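Local structure of plasmodesmata-located protein 8 (Arabidopsis thaliana, 6GRF) at residues L65-D70 with Y167-G172; V171-P176 with L204-A209. The protein probably modulates cell-to-cell trafficking in plants, as a member of the plasmodesmata-located subfamily of cysteine-rich repeat secretory proteins. One frame throughout, in Å; residues are numbered along the deposited sequence.

Contact 1: residues L65-D70 with Y167-G172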
loop_
_atom_site.group_PDB
_atom_site.type_symbol
_atom_site.label_atom_id
_atom_site.label_comp_id
_atom_site.label_asym_id
_atom_site.label_seq_id
_atom_site.Cartn_x
_atom_site.Cartn_y
_atom_site.Cartn_z
ATOM N N LEU A 65 -2.975 8.290 6.407
ATOM C CA LEU A 65 -3.880 7.165 6.498
ATOM C C LEU A 65 -3.081 5.888 6.781
ATOM O O LEU A 65 -1.845 5.864 6.701
ATOM C CB LEU A 65 -4.698 7.051 5.203
ATOM C CG LEU A 65 -3.919 6.968 3.884
ATOM C CD1 LEU A 65 -3.184 5.648 3.717
ATOM C CD2 LEU A 65 -4.850 7.183 2.716
ATOM N N TYR A 66 -3.818 4.837 7.143
ATOM C CA TYR A 66 -3.304 3.494 7.211
ATOM C C TYR A 66 -4.331 2.566 6.559
ATOM O O TYR A 66 -5.515 2.867 6.501
ATOM C CB TYR A 66 -3.012 3.076 8.654
ATOM C CG TYR A 66 -4.249 2.860 9.490
ATOM C CD1 TYR A 66 -4.810 1.602 9.635
ATOM C CD2 TYR A 66 -4.872 3.923 10.125
ATOM C CE1 TYR A 66 -5.961 1.405 10.381
ATOM C CE2 TYR A 66 -6.022 3.740 10.880
ATOM C CZ TYR A 66 -6.572 2.476 11.006
ATOM O OH TYR A 66 -7.707 2.296 11.740
ATOM N N GLN A 67 -3.842 1.430 6.056
ATOM C CA GLN A 67 -4.685 0.383 5.482
ATOM C C GLN A 67 -4.067 -0.956 5.888
ATOM O O GLN A 67 -2.939 -1.224 5.506
ATOM C CB GLN A 67 -4.765 0.573 3.964
ATOM C CG GLN A 67 -5.569 -0.498 3.247
ATOM C CD GLN A 67 -7.031 -0.420 3.621
ATOM O OE1 GLN A 67 -7.558 -1.261 4.351
ATOM N NE2 GLN A 67 -7.706 0.580 3.107
ATOM N N CYS A 68 -4.787 -1.743 6.693
ATOM C CA CYS A 68 -4.409 -3.127 6.957
ATOM C C CYS A 68 -4.952 -4.019 5.837
ATOM O O CYS A 68 -5.900 -3.659 5.151
ATOM C CB CYS A 68 -4.946 -3.627 8.291
ATOM S SG CYS A 68 -4.207 -2.775 9.708
ATOM N N ARG A 69 -4.338 -5.192 5.673
ATOM C CA ARG A 69 -4.916 -6.220 4.832
ATOM C C ARG A 69 -6.331 -6.505 5.349
ATOM O O ARG A 69 -6.507 -6.834 6.509
ATOM C CB ARG A 69 -4.035 -7.471 4.820
ATOM C CG ARG A 69 -3.060 -7.518 3.653
ATOM C CD ARG A 69 -2.160 -8.744 3.688
ATOM N NE ARG A 69 -2.870 -9.994 3.484
ATOM C CZ ARG A 69 -3.025 -10.591 2.301
ATOM N NH1 ARG A 69 -2.690 -9.950 1.194
ATOM N NH2 ARG A 69 -3.503 -11.825 2.224
ATOM N N ASP A 70 -7.322 -6.353 4.466
ATOM C CA ASP A 70 -8.742 -6.488 4.803
ATOM C C ASP A 70 -9.101 -7.933 5.175
ATOM O O ASP A 70 -10.166 -8.163 5.724
ATOM C CB ASP A 70 -9.633 -6.037 3.641
ATOM C CG ASP A 70 -10.113 -4.597 3.714
ATOM O OD1 ASP A 70 -10.414 -4.132 4.835
ATOM O OD2 ASP A 70 -10.196 -3.951 2.645
ATOM N N TYR A 167 -3.690 -11.401 -5.758
ATOM C CA TYR A 167 -4.235 -10.597 -4.677
ATOM C C TYR A 167 -4.105 -9.128 -5.087
ATOM O O TYR A 167 -3.062 -8.712 -5.623
ATOM C CB TYR A 167 -3.519 -10.882 -3.356
ATOM C CG TYR A 167 -4.111 -10.163 -2.175
ATOM C CD1 TYR A 167 -3.803 -8.835 -1.916
ATOM C CD2 TYR A 167 -5.024 -10.792 -1.345
ATOM C CE1 TYR A 167 -4.375 -8.155 -0.854
ATOM C CE2 TYR A 167 -5.604 -10.125 -0.276
ATOM C CZ TYR A 167 -5.268 -8.806 -0.026
ATOM O OH TYR A 167 -5.823 -8.140 1.024
ATOM N N ALA A 168 -5.191 -8.383 -4.914
ATOM C CA ALA A 168 -5.184 -6.935 -5.107
ATOM C C ALA A 168 -5.955 -6.257 -3.971
ATOM O O ALA A 168 -6.890 -6.822 -3.414
ATOM C CB ALA A 168 -5.770 -6.562 -6.443
ATOM N N GLN A 169 -5.525 -5.033 -3.660
ATOM C CA GLN A 169 -6.057 -4.236 -2.556
ATOM C C GLN A 169 -6.043 -2.776 -3.019
ATOM O O GLN A 169 -5.037 -2.322 -3.562
ATOM C CB GLN A 169 -5.209 -4.491 -1.306
ATOM C CG GLN A 169 -5.422 -3.527 -0.138
ATOM C CD GLN A 169 -6.309 -4.089 0.946
ATOM O OE1 GLN A 169 -7.435 -3.627 1.144
ATOM N NE2 GLN A 169 -5.826 -5.100 1.648
ATOM N N CYS A 170 -7.190 -2.101 -2.874
ATOM C CA CYS A 170 -7.288 -0.636 -2.976
ATOM C C CYS A 170 -7.265 -0.012 -1.582
ATOM O O CYS A 170 -7.958 -0.492 -0.672
ATOM C CB CYS A 170 -8.577 -0.210 -3.660
ATOM S SG CYS A 170 -8.488 -0.402 -5.455
ATOM N N VAL A 171 -6.520 1.087 -1.439
ATOM C CA VAL A 171 -6.507 1.835 -0.186
ATOM C C VAL A 171 -7.877 2.506 -0.025
ATOM O O VAL A 171 -8.427 3.025 -0.970
ATOM C CB VAL A 171 -5.340 2.835 -0.135
ATOM C CG1 VAL A 171 -5.384 3.678 1.127
ATOM C CG2 VAL A 171 -4.003 2.120 -0.239
ATOM N N GLY A 172 -8.389 2.504 1.207
ATOM C CA GLY A 172 -9.789 2.810 1.538
ATOM C C GLY A 172 -10.191 4.270 1.338
ATOM O O GLY A 172 -11.335 4.578 1.573
#

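Contact 2: residues V171-P176 with L204-A209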
loop_
_atom_site.group_PDB
_atom_site.type_symbol
_atom_site.label_atom_id
_atom_site.label_comp_id
_atom_site.label_asym_id
_atom_site.label_seq_id
_atom_site.Cartn_x
_atom_site.Cartn_y
_atom_site.Cartn_z
ATOM N N VAL A 171 -6.520 1.087 -1.439
ATOM C CA VAL A 171 -6.507 1.835 -0.186
ATOM C C VAL A 171 -7.877 2.506 -0.025
ATOM O O VAL A 171 -8.427 3.025 -0.970
ATOM C CB VAL A 171 -5.340 2.835 -0.135
ATOM C CG1 VAL A 171 -5.384 3.678 1.127
ATOM C CG2 VAL A 171 -4.003 2.120 -0.239
ATOM N N GLY A 172 -8.389 2.504 1.207
ATOM C CA GLY A 172 -9.789 2.810 1.538
ATOM C C GLY A 172 -10.191 4.270 1.338
ATOM O O GLY A 172 -11.335 4.578 1.573
ATOM N N ASP A 173 -9.272 5.144 0.893
ATOM C CA ASP A 173 -9.577 6.553 0.602
ATOM C C ASP A 173 -10.087 6.741 -0.837
ATOM O O ASP A 173 -10.539 7.820 -1.178
ATOM C CB ASP A 173 -8.384 7.475 0.900
ATOM C CG ASP A 173 -7.181 7.356 -0.032
ATOM O OD1 ASP A 173 -6.855 6.227 -0.423
ATOM O OD2 ASP A 173 -6.549 8.400 -0.319
ATOM N N LEU A 174 -10.071 5.686 -1.665
ATOM C CA LEU A 174 -10.455 5.782 -3.078
ATOM C C LEU A 174 -11.945 5.490 -3.264
ATOM O O LEU A 174 -12.494 4.610 -2.640
ATOM C CB LEU A 174 -9.648 4.759 -3.885
ATOM C CG LEU A 174 -8.171 5.060 -4.122
ATOM C CD1 LEU A 174 -7.622 4.098 -5.164
ATOM C CD2 LEU A 174 -7.955 6.498 -4.570
ATOM N N SER A 175 -12.565 6.207 -4.200
ATOM C CA SER A 175 -13.882 5.884 -4.691
ATOM C C SER A 175 -13.802 4.587 -5.494
ATOM O O SER A 175 -12.722 4.225 -5.950
ATOM C CB SER A 175 -14.430 7.004 -5.535
ATOM O OG SER A 175 -13.761 7.064 -6.788
ATOM N N PRO A 176 -14.935 3.869 -5.695
ATOM C CA PRO A 176 -14.983 2.695 -6.568
ATOM C C PRO A 176 -14.387 2.892 -7.971
ATOM O O PRO A 176 -13.626 2.048 -8.442
ATOM C CB PRO A 176 -16.487 2.422 -6.706
ATOM C CG PRO A 176 -17.068 2.925 -5.408
ATOM C CD PRO A 176 -16.231 4.136 -5.051
ATOM N N LEU A 204 1.277 0.807 -6.283
ATOM C CA LEU A 204 1.077 2.192 -6.644
ATOM C C LEU A 204 0.720 2.971 -5.378
ATOM O O LEU A 204 0.605 2.396 -4.309
ATOM C CB LEU A 204 -0.033 2.284 -7.693
ATOM C CG LEU A 204 0.148 1.380 -8.910
ATOM C CD1 LEU A 204 -0.907 1.689 -9.954
ATOM C CD2 LEU A 204 1.546 1.520 -9.495
ATOM N N ALA A 205 0.555 4.286 -5.523
ATOM C CA ALA A 205 0.288 5.174 -4.389
ATOM C C ALA A 205 -0.961 4.732 -3.609
ATOM O O ALA A 205 -0.951 4.792 -2.383
ATOM C CB ALA A 205 0.166 6.597 -4.875
ATOM N N GLN A 206 -2.013 4.271 -4.302
ATOM C CA GLN A 206 -3.329 4.058 -3.658
ATOM C C GLN A 206 -3.865 2.616 -3.824
ATOM O O GLN A 206 -5.003 2.325 -3.418
ATOM C CB GLN A 206 -4.319 5.072 -4.226
ATOM C CG GLN A 206 -3.980 6.524 -3.900
ATOM C CD GLN A 206 -4.624 6.979 -2.613
ATOM O OE1 GLN A 206 -4.594 6.279 -1.605
ATOM N NE2 GLN A 206 -5.241 8.151 -2.648
ATOM N N CYS A 207 -3.058 1.707 -4.382
ATOM C CA CYS A 207 -3.471 0.308 -4.563
ATOM C C CYS A 207 -2.242 -0.559 -4.828
ATOM O O CYS A 207 -1.145 -0.036 -5.057
ATOM C CB CYS A 207 -4.467 0.157 -5.706
ATOM S SG CYS A 207 -3.818 0.600 -7.341
ATOM N N TYR A 208 -2.436 -1.880 -4.764
ATOM C CA TYR A 208 -1.426 -2.812 -5.237
ATOM C C TYR A 208 -2.072 -4.123 -5.711
ATOM O O TYR A 208 -3.229 -4.412 -5.447
ATOM C CB TYR A 208 -0.367 -3.079 -4.169
ATOM C CG TYR A 208 -0.803 -3.891 -2.977
ATOM C CD1 TYR A 208 -1.277 -3.286 -1.824
ATOM C CD2 TYR A 208 -0.677 -5.270 -2.968
ATOM C CE1 TYR A 208 -1.624 -4.030 -0.704
ATOM C CE2 TYR A 208 -1.035 -6.031 -1.866
ATOM C CZ TYR A 208 -1.507 -5.409 -0.724
ATOM O OH TYR A 208 -1.852 -6.158 0.368
ATOM N N ALA A 209 -1.263 -4.907 -6.415
ATOM C CA ALA A 209 -1.664 -6.161 -6.997
ATOM C C ALA A 209 -0.429 -7.053 -7.128
ATOM O O ALA A 209 0.656 -6.562 -7.449
ATOM C CB ALA A 209 -2.316 -5.912 -8.328
#

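Contact 1: residues L65-D70 with Y167-G172
Arg69 lays its guanidinium over one face of the Tyr167 ring, and the geometry meets the criteria for a cation-pi interaction. Arg69 CZ stands 4.0 Å from the centroid of the Tyr167 ring and 25° off the ring normal. NH1 reaches further in, centred over the ring, with Arg69 NH1 only 3.1 Å from Tyr167 CZ. The two planes are 32° apart, so the group is tipped rather than stacked flat, and Arg69 NH2 lies toward one edge of the ring, 3.7 Å from Tyr167 CE2. With CG anti to the backbone N (chi1 -175°), the Tyr167 ring is carried toward segment 65-70, while the Arg69 chain turns at chi3 to bring the guanidinium onto the ring. Arg69 NH2 also forms a salt bridge with Asp71, giving the charge a conventional partner beside the aromatic one.

Apolar packing marks the other end. Both methyls of Leu65 close on one methyl of Val171: Leu65 CD1 and CD2 are each 3.9 Å from Val171 CG1.

Between these ends, Gln67 and Gln169 direct their side chains into the interface and hold their amide planes nearly parallel. The aliphatic part of Gln67 packs more loosely, with Gln67 CB 4.3 Å from Val171 CG1.

The backbones do not pair. Each strand bonds within its own sheet, Gln67 with Phe106 and Gln169 with Tyr208. Cys68 and Cys170 turn away from the interface into disulfides with Cys77 and Cys179. This is therefore a side-chain interface between the two Gnk2-homologous domains of the tandem. Its chemistry implies a largely buried junction, with about 392 Å² covered, held by a cation-pi contact at one end and apolar packing of methyls at the other.

Contact 2: residues V171-P176 with L204-A209
Asp173 OD2 is gripped twice, by the side-chain amide of Gln206 and by the backbone N of Gly116. The first bond runs from Gln206 NE2 to Asp173 OD2 over 2.7 Å, arriving on the syn side of the carboxylate but tilted out of its plane. The acceptor lies almost in the plane of the Gln206 amide, but carboxylate and amide planes are 48° apart, so the two groups meet twisted rather than flat to each other. Gln206 NE2 in turn also bonds Lys117 O, and donation to two acceptors fixes the rotation of the amide. A sharp bend at chi2 (-90°) folds the glutamine toward the carboxylate.

A backbone bond secures the other end: Val171 N gives to Gln206 O across 2.8 Å, nearly straight with an N-H...O angle of 167°. Val171 CG2 presses on the same carbonyl, 3.3 Å from Gln206 O.

Leu174 packs along the glutamine with its two methyls. Leu174 CD1 touches Gln206 CB at 3.6 Å, while Leu174 CD2 lies by the amide end, nearest Gln206 NE2 at 3.7 Å. The type I turn from Val171 to Leu174, closed by Leu174 N to Val171 O, brings Val171, Asp173 and Leu174 round Gln206.

Ser175, at the N-cap, bonds its OG to Asp178 N and starts helix 176-193. The turn thus passes from strand 164-170 to that helix while holding the connection between strands 199-204 and 207-213, where Cys207 is tied to Cys182 of the same helix by a disulfide.

From the N terminus, the chain runs through strand 62-68 of the first domain, and contact 1 closes a loop of 96 intervening residues when strand 164-170 of the second domain arrives. Contact 2 opens where that loop ends and closes a shorter loop of 27 residues that contains nearly all of helix 176-193 and strand 199-204. The loops therefore follow one another, their end segments sharing Val171 and Gly172. Contact 1 joins the two sheets; contact 2 works within the second domain. Their centres are about 7 Å apart, and strands 164-170 and 207-213, which they reach, are neighbours in one sheet.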